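Local coordinates for protein VP5 (Halorubrum pleomorphic virus 6, PDB 6QGL) that probably mediates fusion of the viral envelope with the membrane of its haloarchaeal host, as an envelope fusion protein of a prokaryotic virus, at residues Gly369-Ile374 against Thr408-Ala413. Sequence-based numbering, arbitrary orientation.
Sequences GGTITI and TWSYDA
Strands 371-374 and 409-412 run antiparallel, joined by two pairs of backbone hydrogen bonds, at Ile372 with Tyr411 and at Ile374 with Trp409. The straightest, from Ile374 N to Trp409 O (2.8 Å, 173° at the hydrogen), meets the oxygen nearly along its C=O axis. A fifth bond, Ala413 N to Gly370 O, joins the segments beside Thr371 and Asp412, its donor lying above the carbonyl plane. Gly370 has positive phi, which glycine accepts readily.

Side chains alternate between two faces. On one, Thr371 and Thr373 share a conformation, OG1 beside the backbone N and CG2 anti to it: Thr371 CG2 reaches Ser410 CB (3.8 Å), and the Thr373 side chain crosses that of Thr408 obliquely, CG2 to CB 3.9 Å. Beta-branching suits the extended backbone, and the hydroxyl tolerates partial exposure. Thr408 OG1 bonds Asn404 ND2.

The buried isoleucines, likewise beta-branched, give the other face an apolar surface against Val386 and Ile384. Ile374 CG1 takes the crowded position between N and carbonyl carbon (chi1 60°), against Trp409 CB (3.6 Å); the indole swings outward to touch Glu377, with Ile374 O at its edge. Ile372, with CG1 beside its N (chi1 -57°), extends CD1 to Ala413 CB (3.8 Å). Tyr411 directs its hydroxyl to Asp416. The result is a classic antiparallel beta ladder: 371-374 is the outer strand and 409-412 the central strand of a small three-stranded sheet, whose isoleucine face packs on strand 382-388.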
loop_
_atom_site.group_PDB
_atom_site.type_symbol
_atom_site.label_atom_id
_atom_site.label_comp_id
_atom_site.label_asym_id
_atom_site.label_seq_id
_atom_site.Cartn_x
_atom_site.Cartn_y
_atom_site.Cartn_z
ATOM N N GLY A 369 12.644 -13.779 39.609
ATOM C CA GLY A 369 14.072 -13.565 39.376
ATOM C C GLY A 369 14.379 -12.563 38.279
ATOM O O GLY A 369 15.293 -12.783 37.480
ATOM N N GLY A 370 13.579 -11.495 38.222
ATOM C CA GLY A 370 13.684 -10.436 37.226
ATOM C C GLY A 370 13.026 -10.730 35.893
ATOM O O GLY A 370 13.029 -9.867 35.015
ATOM N N THR A 371 12.447 -11.930 35.715
ATOM C CA THR A 371 11.823 -12.301 34.439
ATOM C C THR A 371 10.347 -11.891 34.381
ATOM O O THR A 371 9.564 -12.253 35.263
ATOM C CB THR A 371 12.053 -13.791 34.115
ATOM O OG1 THR A 371 13.389 -14.148 34.466
ATOM C CG2 THR A 371 11.817 -14.116 32.647
ATOM N N ILE A 372 9.986 -11.135 33.332
ATOM C CA ILE A 372 8.628 -10.660 33.038
ATOM C C ILE A 372 8.096 -11.503 31.869
ATOM O O ILE A 372 8.783 -11.633 30.856
ATOM C CB ILE A 372 8.632 -9.138 32.690
ATOM C CG1 ILE A 372 9.251 -8.294 33.823
ATOM C CG2 ILE A 372 7.228 -8.633 32.317
ATOM C CD1 ILE A 372 9.807 -6.965 33.370
ATOM N N THR A 373 6.884 -12.073 32.007
ATOM C CA THR A 373 6.281 -12.898 30.957
ATOM C C THR A 373 4.972 -12.291 30.449
ATOM O O THR A 373 4.135 -11.865 31.245
ATOM C CB THR A 373 6.126 -14.365 31.417
ATOM O OG1 THR A 373 7.307 -14.785 32.102
ATOM C CG2 THR A 373 5.850 -15.321 30.259
ATOM N N ILE A 374 4.809 -12.260 29.114
ATOM C CA ILE A 374 3.617 -11.761 28.417
ATOM C C ILE A 374 2.930 -12.930 27.686
ATOM O O ILE A 374 3.618 -13.865 27.275
ATOM C CB ILE A 374 3.926 -10.536 27.509
ATOM C CG1 ILE A 374 4.965 -10.871 26.410
ATOM C CG2 ILE A 374 4.375 -9.337 28.362
ATOM C CD1 ILE A 374 5.101 -9.864 25.273
ATOM N N THR A 408 3.851 -17.701 24.886
ATOM C CA THR A 408 4.332 -16.733 25.868
ATOM C C THR A 408 5.724 -16.216 25.492
ATOM O O THR A 408 6.541 -16.968 24.955
ATOM C CB THR A 408 4.372 -17.354 27.281
ATOM O OG1 THR A 408 5.215 -18.508 27.277
ATOM C CG2 THR A 408 2.987 -17.710 27.815
ATOM N N TRP A 409 5.987 -14.932 25.790
ATOM C CA TRP A 409 7.269 -14.266 25.552
ATOM C C TRP A 409 7.810 -13.746 26.881
ATOM O O TRP A 409 7.030 -13.264 27.705
ATOM C CB TRP A 409 7.115 -13.108 24.554
ATOM C CG TRP A 409 6.951 -13.534 23.126
ATOM C CD1 TRP A 409 7.897 -13.486 22.146
ATOM C CD2 TRP A 409 5.757 -14.031 22.509
ATOM N NE1 TRP A 409 7.375 -13.950 20.961
ATOM C CE2 TRP A 409 6.060 -14.287 21.154
ATOM C CE3 TRP A 409 4.452 -14.284 22.970
ATOM C CZ2 TRP A 409 5.112 -14.795 20.257
ATOM C CZ3 TRP A 409 3.521 -14.809 22.087
ATOM C CH2 TRP A 409 3.850 -15.053 20.747
ATOM N N SER A 410 9.134 -13.842 27.096
ATOM C CA SER A 410 9.747 -13.375 28.340
ATOM C C SER A 410 10.975 -12.480 28.133
ATOM O O SER A 410 11.639 -12.563 27.099
ATOM C CB SER A 410 10.071 -14.549 29.264
ATOM O OG SER A 410 11.299 -15.180 28.943
ATOM N N TYR A 411 11.266 -11.626 29.133
ATOM C CA TYR A 411 12.413 -10.715 29.173
ATOM C C TYR A 411 12.995 -10.696 30.592
ATOM O O TYR A 411 12.235 -10.687 31.561
ATOM C CB TYR A 411 12.023 -9.290 28.706
ATOM C CG TYR A 411 13.123 -8.261 28.877
ATOM C CD1 TYR A 411 14.171 -8.172 27.964
ATOM C CD2 TYR A 411 13.128 -7.391 29.963
ATOM C CE1 TYR A 411 15.202 -7.249 28.133
ATOM C CE2 TYR A 411 14.152 -6.460 30.140
ATOM C CZ TYR A 411 15.188 -6.394 29.223
ATOM O OH TYR A 411 16.197 -5.479 29.397
ATOM N N ASP A 412 14.338 -10.674 30.706
ATOM C CA ASP A 412 15.069 -10.642 31.976
ATOM C C ASP A 412 15.445 -9.196 32.334
ATOM O O ASP A 412 16.392 -8.631 31.774
ATOM C CB ASP A 412 16.317 -11.542 31.898
ATOM C CG ASP A 412 16.934 -11.939 33.227
ATOM O OD1 ASP A 412 16.774 -11.185 34.210
ATOM O OD2 ASP A 412 17.594 -12.997 33.279
ATOM N N ALA A 413 14.689 -8.602 33.263
ATOM C CA ALA A 413 14.869 -7.222 33.708
ATOM C C ALA A 413 15.680 -7.100 35.004
ATOM O O ALA A 413 15.519 -6.118 35.733
ATOM C CB ALA A 413 13.512 -6.548 33.851
#